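PDB 3E0R: C3-degrading proteinase (CppA protein) from Streptococcus pneumoniae, which is thought to degrade complement component C3 and contains two regions related to the glyoxalase clan. Local coordinates for residues H98-G103 with P137-D142; L118-A123 with A128-V133; M155-P160 with S197-L202; Q213-T218 with L239-V244. All coordinates share one frame; numbering follows the deposited sequence.

Interaction 1. Residues H98-G103 with P137-D142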
loop_
_atom_site.group_PDB
_atom_site.type_symbol
_atom_site.label_atom_id
_atom_site.label_comp_id
_atom_site.label_asym_id
_atom_site.label_seq_id
_atom_site.Cartn_x
_atom_site.Cartn_y
_atom_site.Cartn_z
ATOM N N HIS A 98 3.625 16.120 -5.983
ATOM C CA HIS A 98 3.183 16.986 -4.869
ATOM C C HIS A 98 4.386 17.671 -4.207
ATOM O O HIS A 98 4.282 18.801 -3.807
ATOM C CB HIS A 98 2.387 16.196 -3.819
ATOM C CG HIS A 98 1.903 17.030 -2.663
ATOM N ND1 HIS A 98 0.858 17.935 -2.773
ATOM C CD2 HIS A 98 2.302 17.075 -1.370
ATOM C CE1 HIS A 98 0.650 18.510 -1.602
ATOM N NE2 HIS A 98 1.516 18.015 -0.737
ATOM N N ARG A 99 5.518 16.974 -4.092
ATOM C CA ARG A 99 6.698 17.485 -3.371
ATOM C C ARG A 99 7.922 16.659 -3.714
ATOM O O ARG A 99 7.810 15.433 -3.902
ATOM C CB ARG A 99 6.439 17.370 -1.891
ATOM C CG ARG A 99 7.228 18.311 -1.052
ATOM C CD ARG A 99 6.768 18.159 0.408
ATOM N NE ARG A 99 5.368 18.517 0.598
ATOM C CZ ARG A 99 4.935 19.742 0.824
ATOM N NH1 ARG A 99 5.788 20.752 0.888
ATOM N NH2 ARG A 99 3.646 19.956 0.981
ATOM N N LEU A 100 9.069 17.313 -3.794
ATOM C CA LEU A 100 10.318 16.705 -4.219
ATOM C C LEU A 100 11.276 16.707 -3.056
ATOM O O LEU A 100 11.322 17.660 -2.289
ATOM C CB LEU A 100 10.916 17.486 -5.405
ATOM C CG LEU A 100 12.155 16.999 -6.192
ATOM C CD1 LEU A 100 12.030 15.567 -6.821
ATOM C CD2 LEU A 100 12.476 18.041 -7.282
ATOM N N TYR A 101 11.986 15.605 -2.902
ATOM C CA TYR A 101 12.996 15.439 -1.866
ATOM C C TYR A 101 14.282 14.962 -2.521
ATOM O O TYR A 101 14.306 14.625 -3.698
ATOM C CB TYR A 101 12.583 14.392 -0.826
ATOM C CG TYR A 101 11.280 14.661 -0.119
ATOM C CD1 TYR A 101 11.254 15.260 1.148
ATOM C CD2 TYR A 101 10.072 14.289 -0.697
ATOM C CE1 TYR A 101 10.052 15.506 1.791
ATOM C CE2 TYR A 101 8.882 14.526 -0.087
ATOM C CZ TYR A 101 8.856 15.125 1.176
ATOM O OH TYR A 101 7.636 15.333 1.812
ATOM N N LYS A 102 15.348 14.933 -1.743
ATOM C CA LYS A 102 16.553 14.197 -2.119
ATOM C C LYS A 102 17.229 13.725 -0.850
ATOM O O LYS A 102 17.270 14.453 0.145
ATOM C CB LYS A 102 17.515 15.046 -2.942
ATOM C CG LYS A 102 18.903 14.357 -3.135
ATOM C CD LYS A 102 19.683 14.802 -4.375
ATOM C CE LYS A 102 20.990 13.967 -4.554
ATOM N NZ LYS A 102 20.771 12.480 -4.496
ATOM N N GLY A 103 17.737 12.500 -0.875
ATOM C CA GLY A 103 18.519 11.980 0.240
ATOM C C GLY A 103 19.896 11.481 -0.160
ATOM O O GLY A 103 20.446 11.875 -1.200
ATOM N N PRO A 137 14.365 20.648 -10.319
ATOM C CA PRO A 137 15.243 20.581 -11.477
ATOM C C PRO A 137 14.574 19.931 -12.678
ATOM O O PRO A 137 13.428 19.474 -12.599
ATOM C CB PRO A 137 16.416 19.718 -10.998
ATOM C CG PRO A 137 15.944 18.997 -9.821
ATOM C CD PRO A 137 14.608 19.535 -9.394
ATOM N N GLU A 138 15.300 19.921 -13.789
ATOM C CA GLU A 138 14.914 19.194 -14.985
ATOM C C GLU A 138 15.652 17.869 -14.925
ATOM O O GLU A 138 16.823 17.828 -14.535
ATOM C CB GLU A 138 15.308 19.974 -16.243
ATOM C CG GLU A 138 14.822 21.432 -16.268
ATOM C CD GLU A 138 15.354 22.205 -17.458
ATOM O OE1 GLU A 138 15.912 21.564 -18.372
ATOM O OE2 GLU A 138 15.217 23.449 -17.494
ATOM N N PHE A 139 14.961 16.791 -15.295
ATOM C CA PHE A 139 15.502 15.432 -15.192
ATOM C C PHE A 139 15.715 14.783 -16.566
ATOM O O PHE A 139 14.804 14.752 -17.398
ATOM C CB PHE A 139 14.586 14.562 -14.322
ATOM C CG PHE A 139 14.572 14.965 -12.864
ATOM C CD1 PHE A 139 15.592 14.554 -12.008
ATOM C CD2 PHE A 139 13.546 15.759 -12.353
ATOM C CE1 PHE A 139 15.591 14.925 -10.672
ATOM C CE2 PHE A 139 13.530 16.131 -11.010
ATOM C CZ PHE A 139 14.553 15.709 -10.168
ATOM N N GLN A 140 16.931 14.284 -16.794
ATOM C CA GLN A 140 17.265 13.563 -18.022
ATOM C C GLN A 140 17.261 12.081 -17.741
ATOM O O GLN A 140 17.164 11.650 -16.588
ATOM C CB GLN A 140 18.623 14.011 -18.582
ATOM C CG GLN A 140 18.532 15.287 -19.424
ATOM C CD GLN A 140 19.849 16.016 -19.531
ATOM O OE1 GLN A 140 20.019 17.086 -18.946
ATOM N NE2 GLN A 140 20.799 15.438 -20.273
ATOM N N THR A 141 17.336 11.288 -18.800
ATOM C CA THR A 141 17.228 9.839 -18.653
ATOM C C THR A 141 17.808 9.128 -19.880
ATOM O O THR A 141 17.400 9.386 -21.015
ATOM C CB THR A 141 15.746 9.403 -18.328
ATOM O OG1 THR A 141 15.711 8.033 -17.918
ATOM C CG2 THR A 141 14.810 9.608 -19.513
ATOM N N ASP A 142 18.795 8.266 -19.628
ATOM C CA ASP A 142 19.303 7.323 -20.630
ATOM C C ASP A 142 18.554 5.978 -20.566
ATOM O O ASP A 142 18.878 5.067 -21.306
ATOM C CB ASP A 142 20.809 7.086 -20.442
ATOM C CG ASP A 142 21.653 8.327 -20.741
ATOM O OD1 ASP A 142 21.264 9.446 -20.344
ATOM O OD2 ASP A 142 22.724 8.176 -21.365
#
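The Phe139 ring turns its CZ toward Leu100, and CD1 of that leucine lies 4.2 Å from Phe139 CZ; Tyr107, on the neighbouring strand 107-112, meets the same phenyl ring edge-to-face. Pro137, the other ring in the contact, offers the CD corner of its pyrrolidine. This is an apolar contact on one face of the seven-strand mixed sheet, where the loop that follows edge strand 131-132 folds back over strand 99-102. Leu100 is buried and divides its two methyl groups between the rings. Its CG stands opposite the backbone N (chi1 -173°), which carries the branch off the strand toward the loop. Phe139 arrives from the opposing direction, while the end of Leu100 meets the CD corner of the Pro137 ring head-on. Leu91 of helix 84-91 touches both Leu100 and Phe139, and Val133 also packs on Leu100, so the leucine is hemmed in by strand, helix and loop together. Arg99 makes a salt bridge to Glu132, and at the start of the strand His98 and Arg99 pair with Glu110 of strand 107-112 in a classic beta bulge. The tightest point is Leu100 CD2 against Pro137 CD, 3.4 Å apart, closer than carbon atoms usually come.

Interaction 2. Residues L118-A123 with A128-V133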
loop_
_atom_site.group_PDB
_atom_site.type_symbol
_atom_site.label_atom_id
_atom_site.label_comp_id
_atom_site.label_asym_id
_atom_site.label_seq_id
_atom_site.Cartn_x
_atom_site.Cartn_y
_atom_site.Cartn_z
ATOM N N LEU A 118 -1.605 9.432 -0.288
ATOM C CA LEU A 118 -0.278 10.040 -0.438
ATOM C C LEU A 118 0.755 8.945 -0.553
ATOM O O LEU A 118 0.844 8.067 0.305
ATOM C CB LEU A 118 0.021 10.933 0.761
ATOM C CG LEU A 118 1.272 11.816 0.803
ATOM C CD1 LEU A 118 1.486 12.744 -0.418
ATOM C CD2 LEU A 118 1.163 12.666 2.023
ATOM N N ILE A 119 1.530 9.003 -1.640
ATOM C CA ILE A 119 2.538 7.995 -1.972
ATOM C C ILE A 119 3.889 8.660 -1.946
ATOM O O ILE A 119 4.045 9.739 -2.497
ATOM C CB ILE A 119 2.323 7.319 -3.382
ATOM C CG1 ILE A 119 1.068 6.418 -3.497
ATOM C CG2 ILE A 119 3.452 6.318 -3.679
ATOM C CD1 ILE A 119 -0.250 6.929 -3.033
ATOM N N LEU A 120 4.836 8.036 -1.249
ATOM C CA LEU A 120 6.226 8.425 -1.252
ATOM C C LEU A 120 6.978 7.408 -2.083
ATOM O O LEU A 120 6.903 6.225 -1.802
ATOM C CB LEU A 120 6.804 8.463 0.183
ATOM C CG LEU A 120 8.344 8.685 0.328
ATOM C CD1 LEU A 120 8.746 10.099 -0.192
ATOM C CD2 LEU A 120 8.830 8.510 1.717
ATOM N N ILE A 121 7.670 7.860 -3.129
ATOM C CA ILE A 121 8.584 6.996 -3.891
ATOM C C ILE A 121 10.005 7.448 -3.638
ATOM O O ILE A 121 10.331 8.607 -3.882
ATOM C CB ILE A 121 8.334 7.029 -5.416
ATOM C CG1 ILE A 121 6.840 6.808 -5.691
ATOM C CG2 ILE A 121 9.209 5.956 -6.152
ATOM C CD1 ILE A 121 6.596 5.819 -6.851
ATOM N N HIS A 122 10.837 6.536 -3.163
ATOM C CA HIS A 122 12.160 6.880 -2.734
ATOM C C HIS A 122 13.074 5.693 -2.966
ATOM O O HIS A 122 12.647 4.653 -3.381
ATOM C CB HIS A 122 12.144 7.294 -1.250
ATOM C CG HIS A 122 12.053 6.135 -0.313
ATOM N ND1 HIS A 122 13.168 5.514 0.213
ATOM C CD2 HIS A 122 10.987 5.468 0.180
ATOM C CE1 HIS A 122 12.790 4.499 0.976
ATOM N NE2 HIS A 122 11.472 4.442 0.966
ATOM N N ALA A 123 14.350 5.864 -2.662
ATOM C CA ALA A 123 15.346 4.838 -2.913
ATOM C C ALA A 123 16.327 4.692 -1.745
ATOM O O ALA A 123 17.444 4.196 -1.951
ATOM C CB ALA A 123 16.085 5.182 -4.187
ATOM N N ALA A 128 14.505 8.886 6.485
ATOM C CA ALA A 128 14.773 10.040 7.360
ATOM C C ALA A 128 15.963 10.936 6.874
ATOM O O ALA A 128 16.162 12.037 7.363
ATOM C CB ALA A 128 14.994 9.553 8.763
ATOM N N SER A 129 16.730 10.453 5.895
ATOM C CA SER A 129 17.738 11.264 5.191
ATOM C C SER A 129 17.120 12.185 4.113
ATOM O O SER A 129 17.804 13.046 3.568
ATOM C CB SER A 129 18.802 10.351 4.538
ATOM O OG SER A 129 18.242 9.588 3.468
ATOM N N LEU A 130 15.848 12.008 3.781
ATOM C CA LEU A 130 15.237 12.865 2.754
ATOM C C LEU A 130 15.141 14.334 3.205
ATOM O O LEU A 130 14.634 14.617 4.284
ATOM C CB LEU A 130 13.841 12.362 2.323
ATOM C CG LEU A 130 13.705 10.987 1.686
ATOM C CD1 LEU A 130 12.193 10.639 1.416
ATOM C CD2 LEU A 130 14.588 10.848 0.404
ATOM N N VAL A 131 15.648 15.232 2.347
ATOM C CA VAL A 131 15.544 16.697 2.474
ATOM C C VAL A 131 14.723 17.285 1.300
ATOM O O VAL A 131 15.009 17.054 0.131
ATOM C CB VAL A 131 16.944 17.385 2.445
ATOM C CG1 VAL A 131 17.805 17.024 3.668
ATOM C CG2 VAL A 131 17.671 17.021 1.169
ATOM N N GLU A 132 13.727 18.093 1.605
ATOM C CA GLU A 132 12.896 18.683 0.557
ATOM C C GLU A 132 13.661 19.649 -0.358
ATOM O O GLU A 132 14.222 20.611 0.136
ATOM C CB GLU A 132 11.736 19.434 1.192
ATOM C CG GLU A 132 10.686 19.808 0.173
ATOM C CD GLU A 132 9.404 20.326 0.795
ATOM O OE1 GLU A 132 9.093 19.981 1.974
ATOM O OE2 GLU A 132 8.711 21.092 0.084
ATOM N N VAL A 133 13.690 19.405 -1.674
ATOM C CA VAL A 133 14.224 20.422 -2.593
ATOM C C VAL A 133 13.094 21.383 -3.051
ATOM O O VAL A 133 12.040 20.936 -3.544
ATOM C CB VAL A 133 15.016 19.838 -3.835
ATOM C CG1 VAL A 133 15.616 18.457 -3.533
ATOM C CG2 VAL A 133 14.149 19.837 -5.077
#
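Part of a chain connection that passes over one face of the seven-strand mixed sheet, Leu130 sits where the polypeptide leaves central strand 118-122 and heads for edge strand 131-132, and it lowers its side chain onto Leu120 and His122. One methyl does the work. Leu130 CD1 comes 3.8 Å from Leu120 CD1, and the same Leu130 CD1 lies 4.0 Å from Leu120 CD2, so it nestles against the forked end of its partner as the two leucines meet tip to tip. The fork is presented to it because Leu120 holds CG opposite the backbone N (chi1 172°), while Leu130 keeps its own CG opposite the carbonyl carbon. Leu120 and His122, two apart on the strand, face the same way, as alternation in a beta strand requires. Strands 107-112 and 99-102 lie between 118-122 and 131-132 in the sheet, and Leu130 lies over these intervening strands, resting also on Ala108 and Tyr101. His122 contributes its aliphatic root: CB is 4.3 Å from Leu130 CD1. The imidazole is engaged separately, its ND1 hydrogen-bonded to the backbone N of Glu124 just beyond the strand.

Interaction 3. Residues M155-P160 with S197-L202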
loop_
_atom_site.group_PDB
_atom_site.type_symbol
_atom_site.label_atom_id
_atom_site.label_comp_id
_atom_site.label_asym_id
_atom_site.label_seq_id
_atom_site.Cartn_x
_atom_site.Cartn_y
_atom_site.Cartn_z
HETATM N N MSE A 155 4.161 0.812 4.521
HETATM C CA MSE A 155 3.153 1.861 4.734
HETATM C C MSE A 155 3.124 2.453 6.134
HETATM O O MSE A 155 3.555 1.824 7.109
HETATM C CB MSE A 155 1.780 1.271 4.415
HETATM C CG MSE A 155 1.340 0.280 5.434
HETATM SE SE MSE A 155 0.108 -0.959 4.668
HETATM C CE MSE A 155 1.424 -2.291 4.044
ATOM N N GLU A 156 2.589 3.657 6.226
ATOM C CA GLU A 156 2.264 4.241 7.501
ATOM C C GLU A 156 0.755 4.189 7.624
ATOM O O GLU A 156 0.059 4.510 6.660
ATOM C CB GLU A 156 2.769 5.658 7.591
ATOM C CG GLU A 156 4.242 5.742 7.782
ATOM C CD GLU A 156 4.858 7.008 7.237
ATOM O OE1 GLU A 156 4.140 7.964 6.870
ATOM O OE2 GLU A 156 6.099 7.050 7.211
ATOM N N LEU A 157 0.244 3.746 8.781
ATOM C CA LEU A 157 -1.183 3.598 9.011
ATOM C C LEU A 157 -1.615 4.470 10.147
ATOM O O LEU A 157 -0.955 4.508 11.150
ATOM C CB LEU A 157 -1.522 2.147 9.315
ATOM C CG LEU A 157 -1.212 1.116 8.223
ATOM C CD1 LEU A 157 -1.745 -0.224 8.604
ATOM C CD2 LEU A 157 -1.753 1.511 6.842
ATOM N N HIS A 158 -2.735 5.178 9.981
ATOM C CA HIS A 158 -3.298 6.019 11.005
ATOM C C HIS A 158 -4.213 5.185 11.916
ATOM O O HIS A 158 -5.181 4.550 11.460
ATOM C CB HIS A 158 -4.089 7.182 10.373
ATOM C CG HIS A 158 -3.241 8.305 9.847
ATOM N ND1 HIS A 158 -3.447 8.867 8.610
ATOM C CD2 HIS A 158 -2.232 9.006 10.416
ATOM C CE1 HIS A 158 -2.585 9.850 8.426
ATOM N NE2 HIS A 158 -1.838 9.959 9.511
ATOM N N LEU A 159 -3.885 5.178 13.207
ATOM C CA LEU A 159 -4.589 4.324 14.197
ATOM C C LEU A 159 -5.043 5.164 15.396
ATOM O O LEU A 159 -4.210 5.812 16.046
ATOM C CB LEU A 159 -3.693 3.159 14.653
ATOM C CG LEU A 159 -4.324 1.987 15.449
ATOM C CD1 LEU A 159 -5.258 1.105 14.591
ATOM C CD2 LEU A 159 -3.259 1.104 16.108
ATOM N N PRO A 160 -6.356 5.144 15.708
ATOM C CA PRO A 160 -6.800 5.922 16.888
ATOM C C PRO A 160 -6.132 5.463 18.181
ATOM O O PRO A 160 -5.635 4.334 18.258
ATOM C CB PRO A 160 -8.318 5.693 16.937
ATOM C CG PRO A 160 -8.682 5.099 15.589
ATOM C CD PRO A 160 -7.470 4.423 15.062
ATOM N N SER A 197 -8.485 -1.263 2.662
ATOM C CA SER A 197 -9.575 -2.132 3.039
ATOM C C SER A 197 -9.138 -3.528 3.431
ATOM O O SER A 197 -9.847 -4.199 4.166
ATOM C CB SER A 197 -10.566 -2.250 1.916
ATOM O OG SER A 197 -9.989 -2.839 0.767
HETATM N N MSE A 198 -7.971 -3.946 2.942
HETATM C CA MSE A 198 -7.389 -5.209 3.318
HETATM C C MSE A 198 -5.872 -5.184 3.355
HETATM O O MSE A 198 -5.229 -4.551 2.563
HETATM C CB MSE A 198 -7.870 -6.261 2.340
HETATM C CG MSE A 198 -7.317 -7.651 2.584
HETATM SE SE MSE A 198 -8.319 -8.904 1.496
HETATM C CE MSE A 198 -6.818 -9.694 0.543
ATOM N N LEU A 199 -5.310 -5.921 4.291
ATOM C CA LEU A 199 -3.890 -6.305 4.275
ATOM C C LEU A 199 -3.840 -7.820 4.051
ATOM O O LEU A 199 -4.525 -8.555 4.744
ATOM C CB LEU A 199 -3.248 -5.918 5.604
ATOM C CG LEU A 199 -3.190 -4.398 5.810
ATOM C CD1 LEU A 199 -3.088 -3.954 7.253
ATOM C CD2 LEU A 199 -2.012 -3.854 5.019
ATOM N N LYS A 200 -3.101 -8.282 3.050
ATOM C CA LYS A 200 -2.889 -9.708 2.873
ATOM C C LYS A 200 -1.503 -10.118 3.345
ATOM O O LYS A 200 -0.520 -9.495 2.987
ATOM C CB LYS A 200 -3.060 -10.094 1.421
ATOM C CG LYS A 200 -3.013 -11.571 1.215
ATOM C CD LYS A 200 -2.671 -12.004 -0.135
ATOM C CE LYS A 200 -3.884 -12.207 -0.966
ATOM N NZ LYS A 200 -5.122 -12.034 -0.193
ATOM N N PHE A 201 -1.433 -11.156 4.172
ATOM C CA PHE A 201 -0.184 -11.658 4.697
ATOM C C PHE A 201 0.132 -13.001 4.054
ATOM O O PHE A 201 -0.611 -13.979 4.221
ATOM C CB PHE A 201 -0.264 -11.798 6.222
ATOM C CG PHE A 201 -0.682 -10.541 6.901
ATOM C CD1 PHE A 201 0.242 -9.733 7.515
ATOM C CD2 PHE A 201 -2.013 -10.174 6.944
ATOM C CE1 PHE A 201 -0.150 -8.564 8.121
ATOM C CE2 PHE A 201 -2.407 -9.048 7.555
ATOM C CZ PHE A 201 -1.460 -8.209 8.126
ATOM N N LEU A 202 1.208 -13.027 3.285
ATOM C CA LEU A 202 1.745 -14.267 2.782
ATOM C C LEU A 202 2.750 -14.807 3.812
ATOM O O LEU A 202 3.651 -14.086 4.255
ATOM C CB LEU A 202 2.385 -14.060 1.421
ATOM C CG LEU A 202 1.517 -13.555 0.268
ATOM C CD1 LEU A 202 2.312 -13.683 -1.036
ATOM C CD2 LEU A 202 0.221 -14.324 0.130
#
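Leu199 of strand 196-203 spreads its two methyl groups between Met155 and Leu157 of strand 151-159, joining the facing surfaces of the protein's two mixed sheets. Met155, a selenomethionine, reaches it by a bent path. Its CG occupies the crowded position between the backbone N and the carbonyl carbon (chi1 71°), the next bond is extended, and the chain then bends at the selenium (chi3 89°). The bend brings both SE and the terminal methyl against one methyl of Leu199: Met155 SE lies 3.6 Å from Leu199 CD2, and Met155 CE is 3.9 Å from that same CD2, the two side chains crossing at a slant. Leu157 behaves more simply. It and Leu199 both hold CG opposite the carbonyl carbon, and they reach out to meet tip to tip, with Leu157 CD1 4.2 Å from Leu199 CD1. Residues 155 and 157 can share one partner because alternate residues of a strand face the same side; Glu156, between them, points the other way and makes a salt bridge with Arg76. Around the contact, Leu74 touches Met155, Leu176 and Phe178 touch Leu157, and Leu239 from neighbouring strand 238-243 packs against Leu199. All three contact residues are buried. Their meeting atoms are methyl carbons and selenium, so the attraction between them is one of dispersion and exclusion of water; at this point the sheets meet through shape and close fit, with no directed polar bond between the three side chains.

Interaction 4. Residues Q213-T218 with L239-V244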
loop_
_atom_site.group_PDB
_atom_site.type_symbol
_atom_site.label_atom_id
_atom_site.label_comp_id
_atom_site.label_asym_id
_atom_site.label_seq_id
_atom_site.Cartn_x
_atom_site.Cartn_y
_atom_site.Cartn_z
ATOM N N GLN A 213 -7.471 -18.706 17.556
ATOM C CA GLN A 213 -7.137 -18.179 18.893
ATOM C C GLN A 213 -6.916 -16.679 18.961
ATOM O O GLN A 213 -7.491 -16.013 19.808
ATOM C CB GLN A 213 -5.915 -18.899 19.405
ATOM C CG GLN A 213 -5.468 -18.466 20.734
ATOM C CD GLN A 213 -4.422 -19.394 21.313
ATOM O OE1 GLN A 213 -3.843 -19.082 22.358
ATOM N NE2 GLN A 213 -4.178 -20.561 20.646
ATOM N N LYS A 214 -6.055 -16.152 18.096
ATOM C CA LYS A 214 -5.825 -14.685 17.958
ATOM C C LYS A 214 -7.103 -13.825 17.802
ATOM O O LYS A 214 -7.314 -12.864 18.544
ATOM C CB LYS A 214 -4.878 -14.440 16.777
ATOM C CG LYS A 214 -4.272 -13.023 16.717
ATOM C CD LYS A 214 -3.135 -12.983 15.677
ATOM C CE LYS A 214 -2.839 -11.572 15.197
ATOM N NZ LYS A 214 -2.213 -10.776 16.304
ATOM N N PHE A 215 -7.960 -14.223 16.876
ATOM C CA PHE A 215 -9.194 -13.501 16.500
ATOM C C PHE A 215 -10.472 -14.024 17.130
ATOM O O PHE A 215 -11.548 -13.665 16.702
ATOM C CB PHE A 215 -9.356 -13.558 14.976
ATOM C CG PHE A 215 -8.282 -12.872 14.274
ATOM C CD1 PHE A 215 -8.307 -11.490 14.171
ATOM C CD2 PHE A 215 -7.192 -13.584 13.798
ATOM C CE1 PHE A 215 -7.289 -10.831 13.543
ATOM C CE2 PHE A 215 -6.176 -12.952 13.163
ATOM C CZ PHE A 215 -6.204 -11.559 13.032
ATOM N N GLU A 216 -10.318 -14.854 18.152
ATOM C CA GLU A 216 -11.399 -15.436 18.934
ATOM C C GLU A 216 -12.447 -14.397 19.381
ATOM O O GLU A 216 -13.641 -14.699 19.450
ATOM C CB GLU A 216 -10.767 -16.104 20.170
ATOM C CG GLU A 216 -11.448 -17.350 20.737
ATOM C CD GLU A 216 -10.702 -17.903 21.992
ATOM O OE1 GLU A 216 -9.742 -17.229 22.487
ATOM O OE2 GLU A 216 -11.066 -19.010 22.472
ATOM N N SER A 217 -11.998 -13.188 19.696
ATOM C CA SER A 217 -12.895 -12.109 20.158
ATOM C C SER A 217 -13.678 -11.403 19.026
ATOM O O SER A 217 -14.199 -10.285 19.226
ATOM C CB SER A 217 -12.082 -11.030 20.919
ATOM O OG SER A 217 -11.301 -10.225 20.028
ATOM N N THR A 218 -13.780 -12.054 17.864
ATOM C CA THR A 218 -14.150 -11.357 16.626
ATOM C C THR A 218 -14.703 -12.297 15.501
ATOM O O THR A 218 -14.667 -13.529 15.595
ATOM C CB THR A 218 -12.921 -10.509 16.140
ATOM O OG1 THR A 218 -13.352 -9.417 15.311
ATOM C CG2 THR A 218 -11.914 -11.365 15.373
ATOM N N LEU A 239 -7.903 -8.730 7.340
ATOM C CA LEU A 239 -6.540 -9.295 7.499
ATOM C C LEU A 239 -6.582 -10.692 6.964
ATOM O O LEU A 239 -7.157 -11.566 7.588
ATOM C CB LEU A 239 -6.099 -9.282 8.969
ATOM C CG LEU A 239 -6.154 -7.915 9.676
ATOM C CD1 LEU A 239 -5.979 -8.119 11.164
ATOM C CD2 LEU A 239 -5.178 -6.860 9.057
ATOM N N TRP A 240 -5.994 -10.889 5.787
ATOM C CA TRP A 240 -6.051 -12.165 5.090
ATOM C C TRP A 240 -4.678 -12.829 5.198
ATOM O O TRP A 240 -3.641 -12.225 4.875
ATOM C CB TRP A 240 -6.481 -11.895 3.660
ATOM C CG TRP A 240 -6.512 -13.046 2.614
ATOM C CD1 TRP A 240 -5.464 -13.877 2.249
ATOM C CD2 TRP A 240 -7.602 -13.364 1.715
ATOM N NE1 TRP A 240 -5.842 -14.674 1.185
ATOM C CE2 TRP A 240 -7.144 -14.389 0.846
ATOM C CE3 TRP A 240 -8.897 -12.838 1.531
ATOM C CZ2 TRP A 240 -7.949 -14.940 -0.174
ATOM C CZ3 TRP A 240 -9.727 -13.389 0.532
ATOM C CH2 TRP A 240 -9.239 -14.449 -0.311
ATOM N N PHE A 241 -4.685 -14.093 5.646
ATOM C CA PHE A 241 -3.469 -14.908 5.723
ATOM C C PHE A 241 -3.561 -16.155 4.822
ATOM O O PHE A 241 -4.564 -16.887 4.857
ATOM C CB PHE A 241 -3.220 -15.376 7.173
ATOM C CG PHE A 241 -3.215 -14.280 8.197
ATOM C CD1 PHE A 241 -2.048 -13.844 8.749
ATOM C CD2 PHE A 241 -4.387 -13.729 8.654
ATOM C CE1 PHE A 241 -2.049 -12.836 9.704
ATOM C CE2 PHE A 241 -4.395 -12.720 9.625
ATOM C CZ PHE A 241 -3.239 -12.271 10.126
ATOM N N GLU A 242 -2.509 -16.388 4.026
ATOM C CA GLU A 242 -2.372 -17.585 3.224
ATOM C C GLU A 242 -0.875 -17.945 3.024
ATOM O O GLU A 242 0.003 -17.128 3.268
ATOM C CB GLU A 242 -3.124 -17.456 1.893
ATOM C CG GLU A 242 -2.664 -16.383 0.947
ATOM C CD GLU A 242 -3.350 -16.465 -0.458
ATOM O OE1 GLU A 242 -2.636 -16.196 -1.480
ATOM O OE2 GLU A 242 -4.583 -16.770 -0.548
ATOM N N GLU A 243 -0.598 -19.183 2.647
ATOM C CA GLU A 243 0.749 -19.535 2.217
ATOM C C GLU A 243 1.167 -18.915 0.903
ATOM O O GLU A 243 0.368 -18.717 -0.002
ATOM C CB GLU A 243 0.970 -21.056 2.120
ATOM C CG GLU A 243 1.464 -21.666 3.398
ATOM C CD GLU A 243 1.213 -23.154 3.453
ATOM O OE1 GLU A 243 1.461 -23.809 2.407
ATOM O OE2 GLU A 243 0.773 -23.665 4.527
ATOM N N VAL A 244 2.476 -18.660 0.843
ATOM C CA VAL A 244 3.181 -18.139 -0.333
ATOM C C VAL A 244 3.525 -19.202 -1.360
ATOM O O VAL A 244 2.656 -19.953 -1.845
ATOM C CB VAL A 244 4.515 -17.567 0.095
ATOM C CG1 VAL A 244 5.451 -18.723 0.671
ATOM C CG2 VAL A 244 5.142 -16.907 -1.073
#
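Phe215 rests the tip of its ring on both Leu239 and Phe241, two inward-facing residues of strand 238-243. Followed outward, its CB leaves the backbone toward that strand, and CG stands opposite the carbonyl carbon (chi1 -64°), which directs the ring onto the sheet. CE1 on one flank lies 3.8 Å from Leu239 CD1, a methyl sitting at the ring edge near its plane. At the tip, CZ is shared: Phe215 CZ is 3.9 Å from Leu239 CD1 and 4.0 Å from Phe241 CE2. On the remaining flank, Phe215 CE2 also comes to 4.0 Å from Phe241 CE2. The phenylalanines approach from opposite directions, whereas Leu239 crosses Phe215 at about a right angle. One face of the Phe215 ring carries CG of Lys214, 4.0 Å above the plane and offset toward the rim; the amino group of that lysine goes on to a salt bridge with Glu171. Phe166 and Phe229 also meet the Phe215 ring at inclined planes, and Phe241 stacks on Phe201, which makes an aromatic cluster. On the strand's other face, Trp240 NE1 donates to Glu242 OE2 at 3.0 Å; the acceptor lies in the indole plane but is met from above the carboxylate. Phe215 is the residue at which the chain departs from helix 208-214, and it starts a type I turn ending at Thr218. Helix 208-214 packing its C-terminal end on a face of the eight-strand sheet is alpha/beta packing, consistent with the kinship of the CppA C-terminal region to the glyoxalase clan.

How the interactions relate
Along the chain, interaction 2 is nested within the loop that interaction 1 closes; interactions 3 and 4 follow in series. Interactions 1 and 2 have centres about 11 Å apart and share the seven-strand sheet, where strands 99-102 and 131-132 are joined by a probable backbone bond from Val131 N to Lys102 O (2.8 Å). Interactions 3 and 4, about 14 Å apart, are linked similarly by Trp240 N and Leu199 O (2.9 Å) in the eight-strand sheet. Interaction 3 connects that sheet to strand 151-159 of the other, near the middle of the molecule. Interactions 1 and 4, about 41 Å between centres, lie on opposite sides, so the four contacts are spread from one side of the molecule to the other.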